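Local coordinates for protein chlamydomonas reinhardtii THB1 (Chlamydomonas reinhardtii, PDB 6CII) that binds heme in a 2-on-2 globin fold and probably oxygen on its iron, here carrying cyanide, and may have peroxidase activity, at residues Val26-Ile31 against Lys48-Gln53. Sequence-based numbering, arbitrary orientation.
With HEM (protoporphyrin IX containing Fe), chain B; CYN (cyanide ion), chain C.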
ATOM      1  N   VAL A  26      -4.107   9.153   3.917  1.00  9.52           N
ATOM      2  CA  VAL A  26      -5.549   8.883   4.030  1.00  9.41           C
ATOM      3  C   VAL A  26      -5.789   7.405   4.298  1.00  7.67           C
ATOM      4  O   VAL A  26      -6.602   7.023   5.142  1.00  9.41           O
ATOM      5  CB  VAL A  26      -6.289   9.322   2.747  1.00  7.53           C
ATOM      6  CG1 VAL A  26      -7.764   8.817   2.793  1.00  9.91           C
ATOM      7  CG2 VAL A  26      -6.234  10.833   2.577  1.00  9.27           C
ATOM      8  N   PHE A  27      -5.097   6.561   3.535  1.00  6.87           N
ATOM      9  CA  PHE A  27      -5.137   5.111   3.680  1.00  9.09           C
ATOM     10  C   PHE A  27      -4.942   4.685   5.131  1.00  7.43           C
ATOM     11  O   PHE A  27      -5.761   3.939   5.680  1.00  9.09           O
ATOM     12  CB  PHE A  27      -4.057   4.587   2.731  1.00  9.54           C
ATOM     13  CG  PHE A  27      -3.714   3.143   2.833  1.00 10.57           C
ATOM     14  CD1 PHE A  27      -4.540   2.163   2.293  1.00 13.13           C
ATOM     15  CD2 PHE A  27      -2.466   2.784   3.315  1.00 10.01           C
ATOM     16  CE1 PHE A  27      -4.161   0.843   2.281  1.00 10.16           C
ATOM     17  CE2 PHE A  27      -2.069   1.455   3.339  1.00 13.63           C
ATOM     18  CZ  PHE A  27      -2.915   0.467   2.809  1.00 14.74           C
ATOM     19  N   TYR A  28      -3.928   5.244   5.813  1.00  8.63           N
ATOM     20  CA  TYR A  28      -3.722   4.830   7.188  1.00  8.06           C
ATOM     21  C   TYR A  28      -4.692   5.496   8.161  1.00  9.24           C
ATOM     22  O   TYR A  28      -4.919   4.949   9.237  1.00  9.50           O
ATOM     23  CB  TYR A  28      -2.271   5.081   7.628  1.00  5.87           C
ATOM     24  CG  TYR A  28      -1.383   3.946   7.130  1.00  7.72           C
ATOM     25  CD1 TYR A  28      -1.662   2.622   7.474  1.00 11.14           C
ATOM     26  CD2 TYR A  28      -0.320   4.197   6.309  1.00  8.44           C
ATOM     27  CE1 TYR A  28      -0.888   1.584   7.001  1.00  9.84           C
ATOM     28  CE2 TYR A  28       0.477   3.163   5.844  1.00 10.80           C
ATOM     29  CZ  TYR A  28       0.180   1.874   6.193  1.00 12.13           C
ATOM     30  OH  TYR A  28       0.964   0.898   5.683  1.00 10.30           O
ATOM     31  N   GLU A  29      -5.241   6.682   7.850  1.00  8.85           N
ATOM     32  CA  GLU A  29      -6.315   7.195   8.705  1.00  9.06           C
ATOM     33  C   GLU A  29      -7.541   6.288   8.657  1.00 10.93           C
ATOM     34  O   GLU A  29      -8.177   6.051   9.695  1.00  9.61           O
ATOM     35  CB  GLU A  29      -6.684   8.640   8.331  1.00  9.83           C
ATOM     36  CG  GLU A  29      -5.546   9.649   8.645  1.00 11.23           C
ATOM     37  CD  GLU A  29      -5.126   9.739  10.138  1.00 15.52           C
ATOM     38  OE1 GLU A  29      -5.782   9.164  11.011  1.00 17.62           O
ATOM     39  OE2 GLU A  29      -4.104  10.385  10.436  1.00 24.38           O
ATOM     40  N   ARG A  30      -7.876   5.753   7.471  1.00  7.57           N
ATOM     41  CA  ARG A  30      -8.974   4.788   7.369  1.00  7.57           C
ATOM     42  C   ARG A  30      -8.624   3.486   8.076  1.00  8.39           C
ATOM     43  O   ARG A  30      -9.478   2.864   8.705  1.00 11.20           O
ATOM     44  CB  ARG A  30      -9.299   4.490   5.898  1.00 10.04           C
ATOM     45  CG  ARG A  30      -9.711   5.694   5.087  1.00 10.35           C
ATOM     46  CD  ARG A  30      -9.840   5.332   3.606  1.00 11.95           C
ATOM     47  NE  ARG A  30     -10.818   4.264   3.373  1.00 12.20           N
ATOM     48  CZ  ARG A  30     -12.003   4.414   2.794  1.00 16.71           C
ATOM     49  NH1 ARG A  30     -12.406   5.603   2.361  1.00 13.82           N
ATOM     50  NH2 ARG A  30     -12.792   3.354   2.636  1.00 11.78           N
ATOM     51  N   ILE A  31      -7.378   3.024   7.941  1.00  8.51           N
ATOM     52  CA  ILE A  31      -7.063   1.715   8.508  1.00  5.65           C
ATOM     53  C   ILE A  31      -7.133   1.759  10.030  1.00  9.04           C
ATOM     54  O   ILE A  31      -7.653   0.832  10.674  1.00 10.00           O
ATOM     55  CB  ILE A  31      -5.693   1.244   7.991  1.00 11.48           C
ATOM     56  CG1 ILE A  31      -5.881   0.713   6.563  1.00 14.39           C
ATOM     57  CG2 ILE A  31      -5.114   0.187   8.912  1.00 11.76           C
ATOM     58  CD1 ILE A  31      -4.588   0.445   5.774  1.00 15.94           C
ATOM     59  N   LYS A  48       6.683   6.159  11.018  1.00 10.85           N
ATOM     60  CA  LYS A  48       7.647   5.355  10.286  1.00 11.90           C
ATOM     61  C   LYS A  48       6.946   4.454   9.279  1.00 11.91           C
ATOM     62  O   LYS A  48       7.451   4.249   8.169  1.00 12.21           O
ATOM     63  CB  LYS A  48       8.485   4.540  11.266  1.00 12.63           C
ATOM     64  CG  LYS A  48       9.310   5.384  12.263  1.00 11.12           C
ATOM     65  CD  LYS A  48      10.145   4.452  13.170  1.00 13.45           C
ATOM     66  CE  LYS A  48      10.975   5.233  14.153  1.00 18.54           C
ATOM     67  NZ  LYS A  48      11.872   4.307  14.891  1.00 16.72           N
ATOM     68  N   GLN A  49       5.780   3.918   9.644  1.00 10.04           N
ATOM     69  CA  GLN A  49       5.071   3.012   8.743  1.00 10.04           C
ATOM     70  C   GLN A  49       4.587   3.742   7.497  1.00 10.98           C
ATOM     71  O   GLN A  49       4.645   3.194   6.395  1.00 11.22           O
ATOM     72  CB  GLN A  49       3.901   2.354   9.464  1.00  9.05           C
ATOM     73  CG  GLN A  49       3.103   1.408   8.545  1.00 11.24           C
ATOM     74  CD  GLN A  49       3.946   0.248   8.019  1.00 12.74           C
ATOM     75  OE1 GLN A  49       4.943  -0.170   8.646  1.00 13.63           O
ATOM     76  NE2 GLN A  49       3.564  -0.278   6.863  1.00 14.00           N
ATOM     77  N   ARG A  50       4.102   4.975   7.655  1.00 10.72           N
ATOM     78  CA  ARG A  50       3.745   5.769   6.485  1.00 11.93           C
ATOM     79  C   ARG A  50       4.935   5.939   5.556  1.00 11.89           C
ATOM     80  O   ARG A  50       4.807   5.790   4.341  1.00 12.14           O
ATOM     81  CB  ARG A  50       3.232   7.156   6.889  1.00  8.46           C
ATOM     82  CG  ARG A  50       1.845   7.173   7.515  1.00 10.93           C
ATOM     83  CD  ARG A  50       1.511   8.628   8.051  1.00 10.67           C
ATOM     84  NE  ARG A  50       0.073   8.809   7.990  1.00 16.22           N
ATOM     85  CZ  ARG A  50      -0.778   8.300   8.868  1.00 17.30           C
ATOM     86  NH1 ARG A  50      -0.314   7.621   9.920  1.00 18.48           N
ATOM     87  NH2 ARG A  50      -2.093   8.482   8.704  1.00 11.41           N
ATOM     88  N   ARG A  51       6.093   6.292   6.112  1.00 10.85           N
ATOM     89  CA  ARG A  51       7.271   6.457   5.266  1.00 10.97           C
ATOM     90  C   ARG A  51       7.608   5.158   4.537  1.00 10.94           C
ATOM     91  O   ARG A  51       7.963   5.179   3.354  1.00 11.30           O
ATOM     92  CB  ARG A  51       8.469   6.942   6.095  1.00 15.75           C
ATOM     93  CG  ARG A  51       9.786   6.826   5.346  1.00 24.35           C
ATOM     94  CD  ARG A  51      10.947   7.442   6.114  1.00 43.81           C
ATOM     95  NE  ARG A  51      10.824   8.896   6.191  1.00 58.09           N
ATOM     96  CZ  ARG A  51      11.152   9.726   5.204  1.00 50.95           C
ATOM     97  NH1 ARG A  51      11.618   9.246   4.061  1.00 55.14           N
ATOM     98  NH2 ARG A  51      11.010  11.035   5.360  1.00 51.72           N
ATOM     99  N   LYS A  52       7.500   4.014   5.224  1.00 11.09           N
ATOM    100  CA  LYS A  52       7.806   2.754   4.563  1.00 11.99           C
ATOM    101  C   LYS A  52       6.821   2.470   3.448  1.00 12.74           C
ATOM    102  O   LYS A  52       7.209   1.995   2.374  1.00 12.42           O
ATOM    103  CB  LYS A  52       7.790   1.614   5.571  1.00 12.58           C
ATOM    104  CG  LYS A  52       8.968   1.665   6.524  1.00 14.62           C
ATOM    105  CD  LYS A  52       8.729   0.602   7.575  1.00 21.59           C
ATOM    106  CE  LYS A  52       9.928   0.293   8.423  1.00 33.31           C
ATOM    107  NZ  LYS A  52       9.489  -0.760   9.392  1.00 35.41           N
ATOM    108  N   GLN A  53       5.540   2.765   3.681  1.00  8.65           N
ATOM    109  CA  GLN A  53       4.552   2.473   2.651  1.00  7.97           C
ATOM    110  C   GLN A  53       4.727   3.393   1.452  1.00 11.94           C
ATOM    111  O   GLN A  53       4.586   2.951   0.310  1.00  9.63           O
ATOM    112  CB  GLN A  53       3.131   2.583   3.242  1.00 11.48           C
ATOM    113  CG  GLN A  53       2.036   2.070   2.291  1.00  8.68           C
ATOM    114  CD  GLN A  53       2.174   0.578   2.003  1.00 11.44           C
ATOM    115  OE1 GLN A  53       2.742   0.149   0.995  1.00 14.17           O
ATOM    116  NE2 GLN A  53       1.629  -0.218   2.889  1.00  9.64           N
TER
HETATM  117  CHA HEM B 201       4.443  -3.660   7.216  1.00 10.16           C
HETATM  118  CHB HEM B 201       3.149  -3.269   2.514  1.00 10.21           C
HETATM  119  CHC HEM B 201      -0.988  -5.769   3.503  1.00  9.43           C
HETATM  120  CHD HEM B 201      -0.059  -5.238   8.331  1.00 12.52           C
HETATM  121  C1A HEM B 201       4.425  -3.390   5.868  1.00 11.67           C
HETATM  122  C2A HEM B 201       5.478  -2.695   5.166  1.00 11.09           C
HETATM  123  C3A HEM B 201       5.116  -2.582   3.889  1.00 10.73           C
HETATM  124  C4A HEM B 201       3.826  -3.177   3.706  1.00 11.00           C
HETATM  125  CMA HEM B 201       5.884  -1.921   2.723  1.00 13.11           C
HETATM  126  CAA HEM B 201       6.779  -2.218   5.852  1.00 14.43           C
HETATM  127  CBA HEM B 201       7.758  -3.401   5.845  1.00 18.94           C
HETATM  128  CGA HEM B 201       9.111  -2.945   6.308  1.00 19.92           C
HETATM  129  O1A HEM B 201       9.902  -2.504   5.440  1.00 22.88           O
HETATM  130  O2A HEM B 201       9.380  -3.005   7.534  1.00 27.28           O
HETATM  131  C1B HEM B 201       1.915  -3.894   2.418  1.00  9.90           C
HETATM  132  C2B HEM B 201       1.140  -3.952   1.212  1.00 15.01           C
HETATM  133  C3B HEM B 201       0.010  -4.620   1.453  1.00 12.14           C
HETATM  134  C4B HEM B 201       0.002  -5.030   2.848  1.00 10.16           C
HETATM  135  CMB HEM B 201       1.583  -3.336  -0.130  1.00 15.07           C
HETATM  136  CAB HEM B 201      -1.054  -4.875   0.370  1.00 15.53           C
HETATM  137  CBB HEM B 201      -2.334  -5.080   0.659  1.00 20.24           C
HETATM  138  C1C HEM B 201      -1.062  -5.818   4.886  1.00 10.84           C
HETATM  139  C2C HEM B 201      -2.128  -6.430   5.657  1.00 11.55           C
HETATM  140  C3C HEM B 201      -1.852  -6.286   6.969  1.00 11.88           C
HETATM  141  C4C HEM B 201      -0.619  -5.547   7.101  1.00  9.25           C
HETATM  142  CMC HEM B 201      -3.325  -7.155   4.994  1.00 12.57           C
HETATM  143  CAC HEM B 201      -2.665  -6.741   8.214  1.00 11.55           C
HETATM  144  CBC HEM B 201      -3.969  -6.515   8.222  1.00 19.33           C
HETATM  145  C1D HEM B 201       1.230  -4.717   8.384  1.00  8.92           C
HETATM  146  C2D HEM B 201       1.873  -4.378   9.619  1.00 11.08           C
HETATM  147  C3D HEM B 201       3.122  -3.942   9.345  1.00 10.88           C
HETATM  148  C4D HEM B 201       3.312  -4.004   7.922  1.00  9.01           C
HETATM  149  CMD HEM B 201       1.200  -4.489  11.007  1.00 14.78           C
HETATM  150  CAD HEM B 201       4.156  -3.467  10.382  1.00 12.14           C
HETATM  151  CBD HEM B 201       4.780  -4.683  11.067  1.00 18.74           C
HETATM  152  CGD HEM B 201       5.775  -4.216  12.109  1.00 27.45           C
HETATM  153  O1D HEM B 201       5.694  -4.693  13.269  1.00 33.45           O
HETATM  154  O2D HEM B 201       6.651  -3.377  11.774  1.00 24.25           O
HETATM  155  NA  HEM B 201       3.443  -3.669   4.931  1.00  9.51           N
HETATM  156  NB  HEM B 201       1.181  -4.556   3.413  1.00 13.54           N
HETATM  157  NC  HEM B 201      -0.131  -5.316   5.807  1.00  9.03           N
HETATM  158  ND  HEM B 201       2.138  -4.470   7.352  1.00  8.71           N
HETATM  159 FE   HEM B 201       1.690  -4.493   5.383  1.00 11.65          FE
HETATM  160  C   CYN C 202       0.665  -2.748   5.520  1.00  9.72           C
HETATM  161  N   CYN C 202       0.366  -1.655   5.650  1.00 15.40           N
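Tyr28 OH accepts two amide hydrogens from the facing helix and donates a hydrogen bond of its own to the cyanide nitrogen. Gln49 NE2 donates at 3.1 Å to Tyr28 OH, nearly straight (171°) and with the oxygen in the plane of the amide; Gln53 NE2 reaches Tyr28 OH at the same length, but more bent and tilted from its amide plane. The third bond, Tyr28 OH to CYN N, is 2.6 Å long, with the cyanide nitrogen at the ring edge. Both glutamine chains leave with CG anti to the backbone N (chi1 179° for Gln49) and then bend at chi2, which brings their amides between the phenol and the heme. Gln49 meets the ring with its amide perpendicular, whereas that of Gln53 is turned only 24° from it.

Helices 16-33 and 46-60 are the B and E helices of the truncated 2-on-2 globin fold, and these side chains form the distal pocket above the iron. A phenylalanine at Tyr28 would probably leave the cyanide nitrogen without its hydroxyl donor and both glutamine NE2 groups without this acceptor. Phe27 CD2 sits over the centre of the Tyr28 ring. Lys52, the distal ligand of the iron in other structures of this protein, points elsewhere here: its extended chain carries NZ to 2.9 Å from HEM O2A, a propionate oxygen, in a hydrogen bond. Farther from the heme, Arg50 lays one guanidinium face over Tyr28 CB; its NH2 forms a salt bridge with Glu29 OE2 at 3.3 Å, while NE pairs with Asp25.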